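Local coordinates for proline dehydrogenase (Deinococcus radiodurans, PDB 4H6Q), which oxidises L-proline to delta-1-pyrroline-5-carboxylate with its FAD cofactor and passes the electrons to a quinone, the first step of proline breakdown to glutamate, at residues 232-241 against 266-275. Sequence-based numbering, arbitrary orientation.
Sequences HDERIIDDVK and LQKQLAAEGY. With FAD (flavin-adenine dinucleotide), chain C.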
# COMPACT_ATOMS: atom_id res chain seq x y z
N HIS A 232 6.17 11.24 -0.32
CA HIS A 232 6.47 12.25 -1.34
C HIS A 232 7.30 13.40 -0.74
O HIS A 232 7.49 14.44 -1.37
CB HIS A 232 5.18 12.81 -1.96
CG HIS A 232 4.13 11.76 -2.19
ND1 HIS A 232 3.18 11.45 -1.24
CD2 HIS A 232 3.88 10.96 -3.27
CE1 HIS A 232 2.40 10.48 -1.70
NE2 HIS A 232 2.81 10.17 -2.94
N ASP A 233 7.78 13.20 0.50
CA ASP A 233 8.54 14.24 1.21
C ASP A 233 10.00 14.22 0.73
O ASP A 233 10.75 13.30 1.01
CB ASP A 233 8.44 13.97 2.72
CG ASP A 233 9.18 14.97 3.56
OD1 ASP A 233 10.14 15.63 3.11
OD2 ASP A 233 8.82 15.06 4.76
N GLU A 234 10.39 15.25 -0.02
CA GLU A 234 11.69 15.29 -0.66
C GLU A 234 12.84 15.35 0.34
O GLU A 234 13.94 14.83 0.07
CB GLU A 234 11.77 16.48 -1.61
CG GLU A 234 11.71 16.09 -3.02
CD GLU A 234 12.18 17.15 -3.98
OE1 GLU A 234 11.39 18.10 -4.17
OE2 GLU A 234 13.31 17.05 -4.56
N ARG A 235 12.62 16.00 1.49
CA ARG A 235 13.66 16.06 2.52
C ARG A 235 13.97 14.64 3.01
O ARG A 235 15.15 14.26 3.19
CB ARG A 235 13.25 16.93 3.70
N ILE A 236 12.93 13.84 3.20
CA ILE A 236 13.12 12.46 3.64
C ILE A 236 13.77 11.62 2.52
O ILE A 236 14.72 10.85 2.77
CB ILE A 236 11.80 11.83 4.15
CG1 ILE A 236 11.44 12.48 5.47
CG2 ILE A 236 11.98 10.28 4.28
CD1 ILE A 236 10.02 12.13 5.93
N ILE A 237 13.25 11.76 1.30
CA ILE A 237 13.80 11.00 0.17
C ILE A 237 15.30 11.30 0.03
O ILE A 237 16.12 10.38 -0.17
CB ILE A 237 13.03 11.34 -1.13
CG1 ILE A 237 11.61 10.74 -1.08
CG2 ILE A 237 13.79 10.89 -2.40
CD1 ILE A 237 10.62 11.32 -2.03
N ASP A 238 15.71 12.58 0.08
CA ASP A 238 17.13 12.90 -0.06
C ASP A 238 17.95 12.28 1.08
O ASP A 238 19.08 11.81 0.86
CB ASP A 238 17.36 14.41 -0.08
CG ASP A 238 16.83 15.08 -1.33
OD1 ASP A 238 16.56 14.38 -2.31
OD2 ASP A 238 16.67 16.33 -1.31
N ASP A 239 17.40 12.25 2.30
CA ASP A 239 18.13 11.67 3.43
C ASP A 239 18.23 10.15 3.28
O ASP A 239 19.24 9.56 3.66
CB ASP A 239 17.46 12.03 4.76
CG ASP A 239 18.36 11.81 5.94
OD1 ASP A 239 19.59 11.97 5.80
OD2 ASP A 239 17.82 11.55 7.03
N VAL A 240 17.20 9.50 2.72
CA VAL A 240 17.29 8.06 2.44
C VAL A 240 18.37 7.77 1.39
O VAL A 240 19.16 6.83 1.56
CB VAL A 240 15.92 7.45 2.06
CG1 VAL A 240 16.09 5.98 1.56
CG2 VAL A 240 14.97 7.52 3.27
N LYS A 241 18.45 8.58 0.33
CA LYS A 241 19.50 8.41 -0.67
C LYS A 241 20.86 8.50 0.00
O LYS A 241 21.78 7.70 -0.29
CB LYS A 241 19.44 9.48 -1.78
CG LYS A 241 18.19 9.48 -2.62
CD LYS A 241 18.39 10.41 -3.80
CE LYS A 241 17.10 10.63 -4.49
NZ LYS A 241 17.15 11.55 -5.67
N LEU A 266 9.17 13.59 -9.42
CA LEU A 266 10.09 12.82 -8.57
C LEU A 266 10.08 11.36 -8.98
O LEU A 266 11.13 10.71 -8.99
CB LEU A 266 9.79 12.94 -7.05
CG LEU A 266 10.01 14.25 -6.33
CD1 LEU A 266 9.72 13.93 -4.87
CD2 LEU A 266 11.46 14.72 -6.51
N GLN A 267 8.90 10.83 -9.30
CA GLN A 267 8.79 9.44 -9.72
C GLN A 267 9.72 9.21 -10.90
O GLN A 267 10.50 8.24 -10.93
CB GLN A 267 7.36 9.10 -10.11
CG GLN A 267 6.34 9.17 -8.97
CD GLN A 267 4.91 9.07 -9.44
OE1 GLN A 267 4.62 8.56 -10.53
NE2 GLN A 267 3.97 9.56 -8.60
N LYS A 268 9.64 10.07 -11.91
CA LYS A 268 10.46 9.94 -13.10
C LYS A 268 11.95 10.15 -12.83
O LYS A 268 12.79 9.41 -13.37
CB LYS A 268 9.94 10.88 -14.18
CG LYS A 268 8.57 10.41 -14.73
CD LYS A 268 8.06 11.39 -15.81
CE LYS A 268 6.62 11.08 -16.28
NZ LYS A 268 5.94 12.28 -16.83
N GLN A 269 12.30 11.17 -12.05
CA GLN A 269 13.68 11.48 -11.73
C GLN A 269 14.37 10.35 -11.00
O GLN A 269 15.50 9.96 -11.33
CB GLN A 269 13.76 12.78 -10.92
CG GLN A 269 15.22 13.12 -10.41
CD GLN A 269 15.24 14.13 -9.20
OE1 GLN A 269 14.26 14.82 -8.94
NE2 GLN A 269 16.37 14.19 -8.49
N LEU A 270 13.71 9.79 -10.00
CA LEU A 270 14.29 8.68 -9.23
C LEU A 270 14.53 7.46 -10.11
O LEU A 270 15.60 6.82 -10.03
CB LEU A 270 13.36 8.32 -8.06
CG LEU A 270 13.31 9.37 -6.95
CD1 LEU A 270 12.16 9.09 -5.98
CD2 LEU A 270 14.64 9.39 -6.24
N ALA A 271 13.62 7.17 -11.03
CA ALA A 271 13.82 6.03 -11.93
C ALA A 271 15.00 6.31 -12.87
O ALA A 271 15.83 5.43 -13.16
CB ALA A 271 12.55 5.82 -12.76
N ALA A 272 15.15 7.55 -13.31
CA ALA A 272 16.26 7.91 -14.19
C ALA A 272 17.60 7.81 -13.46
O ALA A 272 18.62 7.59 -14.08
CB ALA A 272 16.06 9.32 -14.79
N GLU A 273 17.62 7.99 -12.16
CA GLU A 273 18.82 7.86 -11.34
C GLU A 273 19.11 6.40 -11.00
O GLU A 273 20.14 6.11 -10.40
CB GLU A 273 18.65 8.67 -10.04
CG GLU A 273 18.66 10.15 -10.30
CD GLU A 273 18.40 11.00 -9.06
OE1 GLU A 273 18.05 10.44 -8.01
OE2 GLU A 273 18.54 12.25 -9.14
N GLY A 274 18.23 5.47 -11.39
CA GLY A 274 18.49 4.05 -11.13
C GLY A 274 17.89 3.55 -9.83
O GLY A 274 18.16 2.40 -9.46
N TYR A 275 17.09 4.36 -9.12
CA TYR A 275 16.34 3.82 -7.97
C TYR A 275 15.11 3.08 -8.44
O TYR A 275 14.52 3.40 -9.49
CB TYR A 275 15.93 4.96 -7.02
CG TYR A 275 17.12 5.67 -6.42
CD1 TYR A 275 17.83 5.09 -5.34
CD2 TYR A 275 17.59 6.85 -6.95
CE1 TYR A 275 18.91 5.72 -4.80
CE2 TYR A 275 18.70 7.49 -6.43
CZ TYR A 275 19.37 6.94 -5.37
OH TYR A 275 20.48 7.60 -4.85
PA FAD C . 3.54 14.84 3.73
O1A FAD C . 4.50 15.37 4.81
O2A FAD C . 2.11 14.76 4.06
O5B FAD C . 3.61 15.57 2.42
C5B FAD C . 4.86 15.78 1.79
C4B FAD C . 4.75 16.53 0.48
O4B FAD C . 4.26 15.63 -0.48
C3B FAD C . 3.76 17.63 0.49
O3B FAD C . 4.23 18.86 1.03
C2B FAD C . 3.41 17.71 -0.95
O2B FAD C . 4.45 18.29 -1.72
C1B FAD C . 3.31 16.26 -1.30
N9A FAD C . 2.00 15.68 -1.05
C8A FAD C . 1.70 14.63 -0.18
N7A FAD C . 0.40 14.33 -0.19
C5A FAD C . -0.19 15.18 -1.12
C6A FAD C . -1.49 15.35 -1.57
N6A FAD C . -2.56 14.54 -1.09
N1A FAD C . -1.72 16.30 -2.49
C2A FAD C . -0.74 17.08 -2.98
N3A FAD C . 0.54 16.96 -2.58
C4A FAD C . 0.81 16.02 -1.68
N1 FAD C . -0.71 5.38 5.23
C2 FAD C . -1.39 4.46 5.98
O2 FAD C . -1.82 4.85 7.15
N3 FAD C . -1.60 3.17 5.55
C4 FAD C . -1.14 2.74 4.32
O4 FAD C . -1.37 1.47 3.91
C4X FAD C . -0.41 3.69 3.48
N5 FAD C . 0.07 3.31 2.25
C5X FAD C . 0.78 4.25 1.53
C6 FAD C . 1.30 3.90 0.28
C7 FAD C . 2.06 4.84 -0.47
C7M FAD C . 2.62 4.46 -1.84
C8 FAD C . 2.28 6.13 0.08
C8M FAD C . 3.08 7.15 -0.68
C9 FAD C . 1.72 6.48 1.32
C9A FAD C . 1.00 5.56 2.04
N10 FAD C . 0.49 5.93 3.30
C10 FAD C . -0.22 5.00 4.02
C1' FAD C . 0.74 7.24 3.88
C2' FAD C . -0.35 8.26 3.76
O2' FAD C . -1.02 7.98 2.53
C3' FAD C . 0.52 9.52 4.01
O3' FAD C . 0.50 10.01 5.31
C4' FAD C . 0.42 10.63 3.04
O4' FAD C . 0.76 10.07 1.82
C5' FAD C . 1.40 11.72 3.45
O5' FAD C . 2.20 12.03 2.36
P FAD C . 3.79 12.15 2.47
O1P FAD C . 4.58 11.01 3.18
O2P FAD C . 4.18 12.60 1.04
O3P FAD C . 4.10 13.49 3.30
O HOH W 1 21.71 6.50 -2.77
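Just ahead of the N-cap D233 of helix 234-241, H232 grips FAD O2P twice, through backbone N at 2.8 Å and through ND1 at 2.7 Å, while its carbonyl O touches L266 CD1; H232 NE2 is hydrogen-bonded to L259 N. L266 CD1 also lies 3.5 Å from E234 CG and 4.0 Å from I237 CD1. At the other end K241, in the modelled one of its two conformers, forms a salt bridge to E273, NZ to OE1 2.7 Å, on the syn lone pair of that oxygen. The other oxygen, E273 OE2, accepts from Q269 NE2 at 3.0 Å; the bond is nearly straight but arrives 44° above the carboxylate plane. In that conformer the two carboxylate oxygens thus take different donors. An extended chain carries the ammonium across the gap, and on the way K241 CD passes Y275 OH at 3.7 Å. Water 1 links that hydroxyl to K241 O. The axes of the helix segments 234-241 and 266-272 run almost parallel (9°) and come within 13.1 Å, as neighbours on the outside of the beta8-alpha8 barrel; M258 of strand 254-259 touches both I237 and L270 beneath them. With ND1 donating and NE2 accepting, the H232 imidazole is probably the neutral ND1-H tautomer, its rotation fixed between cofactor phosphate and barrel strand.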